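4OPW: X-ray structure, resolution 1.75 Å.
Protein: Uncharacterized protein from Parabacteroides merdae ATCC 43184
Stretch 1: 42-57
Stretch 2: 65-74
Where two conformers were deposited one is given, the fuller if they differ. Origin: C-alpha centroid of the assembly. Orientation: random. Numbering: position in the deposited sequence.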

# COMPACT_ATOMS: atom_id res chain seq x y z
N HIS A 42 14.78 13.99 8.86
CA HIS A 42 13.93 15.06 9.36
C HIS A 42 12.47 14.67 9.20
O HIS A 42 12.14 13.79 8.39
CB HIS A 42 14.19 16.39 8.64
CG HIS A 42 15.49 17.03 9.01
ND1 HIS A 42 16.65 16.77 8.31
CD2 HIS A 42 15.77 17.93 9.99
CE1 HIS A 42 17.60 17.49 8.89
NE2 HIS A 42 17.12 18.20 9.90
N ILE A 43 11.60 15.34 9.96
CA ILE A 43 10.15 15.22 9.82
C ILE A 43 9.59 16.64 9.75
O ILE A 43 9.92 17.49 10.57
CB ILE A 43 9.47 14.31 10.88
CG1 ILE A 43 7.97 14.08 10.53
CG2 ILE A 43 9.69 14.79 12.32
CD1 ILE A 43 7.36 12.81 11.15
N GLU A 44 8.78 16.88 8.72
CA GLU A 44 8.15 18.17 8.48
C GLU A 44 6.65 17.97 8.58
O GLU A 44 6.08 17.13 7.87
CB GLU A 44 8.60 18.66 7.09
CG GLU A 44 8.27 20.11 6.81
CD GLU A 44 8.93 20.62 5.54
OE1 GLU A 44 8.74 19.99 4.47
OE2 GLU A 44 9.60 21.67 5.61
N ILE A 45 6.01 18.74 9.50
CA ILE A 45 4.58 18.67 9.77
C ILE A 45 3.90 19.96 9.39
O ILE A 45 4.30 21.03 9.87
CB ILE A 45 4.29 18.36 11.30
CG1 ILE A 45 5.02 17.12 11.82
CG2 ILE A 45 2.76 18.33 11.63
CD1 ILE A 45 4.57 15.75 11.20
N THR A 46 2.83 19.85 8.58
CA THR A 46 1.95 20.97 8.26
C THR A 46 0.57 20.65 8.84
O THR A 46 -0.03 19.63 8.48
CB THR A 46 1.88 21.26 6.74
OG1 THR A 46 3.20 21.45 6.26
CG2 THR A 46 1.03 22.50 6.42
N VAL A 47 0.07 21.52 9.72
CA VAL A 47 -1.24 21.35 10.34
C VAL A 47 -1.68 22.74 10.84
O VAL A 47 -0.85 23.65 10.86
CB VAL A 47 -1.19 20.25 11.46
CG1 VAL A 47 -0.44 20.74 12.71
CG2 VAL A 47 -2.59 19.73 11.82
N ASP A 48 -2.94 22.92 11.24
CA ASP A 48 -3.36 24.22 11.79
C ASP A 48 -2.38 24.60 12.89
O ASP A 48 -1.99 23.74 13.69
CB ASP A 48 -4.79 24.16 12.34
CG ASP A 48 -5.77 23.64 11.32
OD1 ASP A 48 -5.65 22.46 10.91
OD2 ASP A 48 -6.74 24.36 11.02
N GLU A 49 -1.92 25.85 12.90
CA GLU A 49 -0.87 26.27 13.84
C GLU A 49 -1.17 25.90 15.31
O GLU A 49 -0.25 25.47 16.01
CB GLU A 49 -0.59 27.78 13.73
CG GLU A 49 -1.83 28.66 13.80
CD GLU A 49 -1.58 30.15 13.67
OE1 GLU A 49 -0.59 30.55 13.02
OE2 GLU A 49 -2.38 30.92 14.24
N ASN A 50 -2.45 26.02 15.77
CA ASN A 50 -2.80 25.73 17.17
C ASN A 50 -2.83 24.22 17.46
O ASN A 50 -2.97 23.84 18.64
CB ASN A 50 -4.16 26.37 17.52
CG ASN A 50 -5.32 25.76 16.74
OD1 ASN A 50 -5.27 25.63 15.52
ND2 ASN A 50 -6.34 25.29 17.45
N LEU A 51 -2.67 23.35 16.43
CA LEU A 51 -2.73 21.90 16.64
C LEU A 51 -1.34 21.25 16.77
O LEU A 51 -1.26 20.08 17.18
CB LEU A 51 -3.54 21.22 15.51
CG LEU A 51 -5.03 21.61 15.47
CD1 LEU A 51 -5.74 20.86 14.33
CD2 LEU A 51 -5.73 21.29 16.81
N HIS A 52 -0.24 21.99 16.47
CA HIS A 52 1.12 21.42 16.59
C HIS A 52 1.39 20.81 17.99
O HIS A 52 2.01 19.73 18.03
CB HIS A 52 2.20 22.43 16.23
CG HIS A 52 2.34 22.62 14.75
ND1 HIS A 52 3.05 21.72 13.97
CD2 HIS A 52 1.83 23.59 13.96
CE1 HIS A 52 2.97 22.18 12.73
NE2 HIS A 52 2.25 23.31 12.67
N PRO A 53 0.88 21.38 19.12
CA PRO A 53 1.15 20.75 20.43
C PRO A 53 0.54 19.36 20.58
O PRO A 53 0.98 18.60 21.44
CB PRO A 53 0.50 21.72 21.43
CG PRO A 53 0.50 23.03 20.73
CD PRO A 53 0.16 22.66 19.31
N TYR A 54 -0.45 19.01 19.73
CA TYR A 54 -1.15 17.72 19.79
C TYR A 54 -0.61 16.73 18.76
O TYR A 54 -1.06 15.60 18.74
CB TYR A 54 -2.67 17.91 19.61
CG TYR A 54 -3.22 18.94 20.58
CD1 TYR A 54 -3.30 18.67 21.94
CD2 TYR A 54 -3.52 20.23 20.15
CE1 TYR A 54 -3.73 19.65 22.85
CE2 TYR A 54 -3.94 21.22 21.05
CZ TYR A 54 -4.05 20.91 22.40
OH TYR A 54 -4.49 21.86 23.31
N VAL A 55 0.37 17.14 17.95
CA VAL A 55 0.95 16.24 16.94
C VAL A 55 1.84 15.21 17.64
O VAL A 55 2.77 15.57 18.37
CB VAL A 55 1.68 17.02 15.80
CG1 VAL A 55 2.46 16.06 14.89
CG2 VAL A 55 0.67 17.82 14.98
N ASN A 56 1.49 13.92 17.43
CA ASN A 56 2.22 12.79 18.01
C ASN A 56 3.20 12.20 16.99
O ASN A 56 2.79 11.79 15.92
CB ASN A 56 1.22 11.69 18.46
CG ASN A 56 1.86 10.48 19.11
OD1 ASN A 56 2.81 10.58 19.90
ND2 ASN A 56 1.35 9.30 18.80
N ILE A 57 4.50 12.22 17.33
CA ILE A 57 5.59 11.61 16.55
C ILE A 57 6.25 10.68 17.54
O ILE A 57 6.86 11.16 18.51
CB ILE A 57 6.58 12.65 15.92
CG1 ILE A 57 5.85 13.59 14.94
CG2 ILE A 57 7.79 11.94 15.26
CD1 ILE A 57 6.58 14.92 14.70
N THR A 65 5.08 6.00 14.49
CA THR A 65 3.65 6.27 14.53
C THR A 65 3.45 7.79 14.47
O THR A 65 4.13 8.52 15.21
CB THR A 65 2.94 5.65 15.76
OG1 THR A 65 3.05 4.23 15.68
CG2 THR A 65 1.44 6.01 15.81
N VAL A 66 2.55 8.25 13.60
CA VAL A 66 2.20 9.68 13.54
C VAL A 66 0.68 9.81 13.69
O VAL A 66 -0.07 9.03 13.10
CB VAL A 66 2.74 10.39 12.24
CG1 VAL A 66 2.29 11.85 12.17
CG2 VAL A 66 4.26 10.31 12.14
N GLY A 67 0.23 10.80 14.46
CA GLY A 67 -1.18 11.10 14.62
C GLY A 67 -1.34 12.22 15.63
O GLY A 67 -0.47 13.11 15.70
N PHE A 68 -2.42 12.18 16.40
CA PHE A 68 -2.65 13.17 17.47
C PHE A 68 -2.57 12.51 18.84
O PHE A 68 -2.72 11.30 18.96
CB PHE A 68 -4.01 13.87 17.31
CG PHE A 68 -4.11 14.81 16.14
CD1 PHE A 68 -3.29 15.93 16.05
CD2 PHE A 68 -5.09 14.63 15.16
CE1 PHE A 68 -3.39 16.81 14.95
CE2 PHE A 68 -5.21 15.52 14.08
CZ PHE A 68 -4.37 16.61 13.99
N LYS A 69 -2.30 13.34 19.87
CA LYS A 69 -2.22 12.95 21.28
C LYS A 69 -2.60 14.15 22.16
O LYS A 69 -2.50 15.29 21.71
CB LYS A 69 -0.82 12.44 21.66
CG LYS A 69 0.31 13.45 21.39
CD LYS A 69 1.33 13.55 22.52
CE LYS A 69 2.49 14.45 22.14
NZ LYS A 69 2.08 15.87 21.94
N GLY A 70 -3.00 13.88 23.40
CA GLY A 70 -3.29 14.94 24.38
C GLY A 70 -4.59 15.69 24.34
O GLY A 70 -4.84 16.53 25.22
N ALA A 71 -5.40 15.47 23.32
CA ALA A 71 -6.72 16.07 23.12
C ALA A 71 -7.44 15.35 22.03
O ALA A 71 -6.80 14.66 21.23
CB ALA A 71 -6.60 17.55 22.74
N LYS A 72 -8.77 15.51 21.98
CA LYS A 72 -9.57 14.94 20.90
C LYS A 72 -9.66 16.04 19.83
O LYS A 72 -10.15 17.13 20.12
CB LYS A 72 -10.97 14.52 21.42
CG LYS A 72 -10.93 13.41 22.47
CD LYS A 72 -11.88 13.71 23.63
CE LYS A 72 -11.99 12.57 24.61
NZ LYS A 72 -12.88 12.91 25.76
N VAL A 73 -9.14 15.79 18.62
CA VAL A 73 -9.15 16.82 17.58
C VAL A 73 -10.43 16.63 16.78
O VAL A 73 -10.57 15.67 16.04
CB VAL A 73 -7.86 16.80 16.69
CG1 VAL A 73 -7.95 17.84 15.57
CG2 VAL A 73 -6.61 17.04 17.55
N ASP A 74 -11.37 17.54 16.95
CA ASP A 74 -12.67 17.46 16.28
C ASP A 74 -12.60 17.78 14.79
O ASP A 74 -13.43 17.31 14.01
CB ASP A 74 -13.67 18.43 16.94
CG ASP A 74 -14.10 18.04 18.35
OD1 ASP A 74 -13.99 16.84 18.70
OD2 ASP A 74 -14.59 18.91 19.08
O HOH W 1 -1.24 9.18 17.38

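Residues 55-57 run antiparallel to the start of the second stretch, and three backbone hydrogen bonds hold the two together. At the centre, Asn 56 and Gly 67 form a reciprocal pair: Asn 56 N donates to Gly 67 O over 2.7 Å at a nearly linear 167°, and Gly 67 N returns a bond to Asn 56 O at 3.1 Å. Both amides and both carbonyls of this pair are thereby satisfied. The third bond, from Lys 69 N to Tyr 54 O (2.8 Å), extends the ladder past the Val 55–Phe 68 pair, which exchanges no backbone bond of its own. Two of these acceptors also receive CA-H...O contacts, Phe 68 CA lying 3.2 Å from Tyr 54 O and Val 66 CA 3.2 Å from Asn 56 O.

The 3-10 segment 52-54 leads into this strand. Two bonds within the stretch secure the turn: Tyr 54 N to Leu 51 O (2.9 Å) and Val 55 N to His 52 O (3.1 Å).

A water links a side chain to the opposing backbone: it accepts from Asn 56 ND2 and donates to Phe 68 O, each at 3.0 Å from the water oxygen. The ammonium of Lys 69 comes close to a carbonyl, with NZ 3.0 Å from Pro 53 O, but the angle is too poor for a hydrogen bond. The aliphatic part of the Lys 69 side chain packs on Asn 56, with Lys 69 CG 3.5 Å from Asn 56 CB.

Apolar contacts complete the interface. Phe 68 meets Val 47 at its ring edge (CZ to Val 47 CG2, 4.2 Å) and also touches Val 55 and Leu 51. Leu 51 CD1 reaches Val 73 CG1 at 3.9 Å, while Tyr 54 CE1 contacts Ala 71 CB at 3.6 Å.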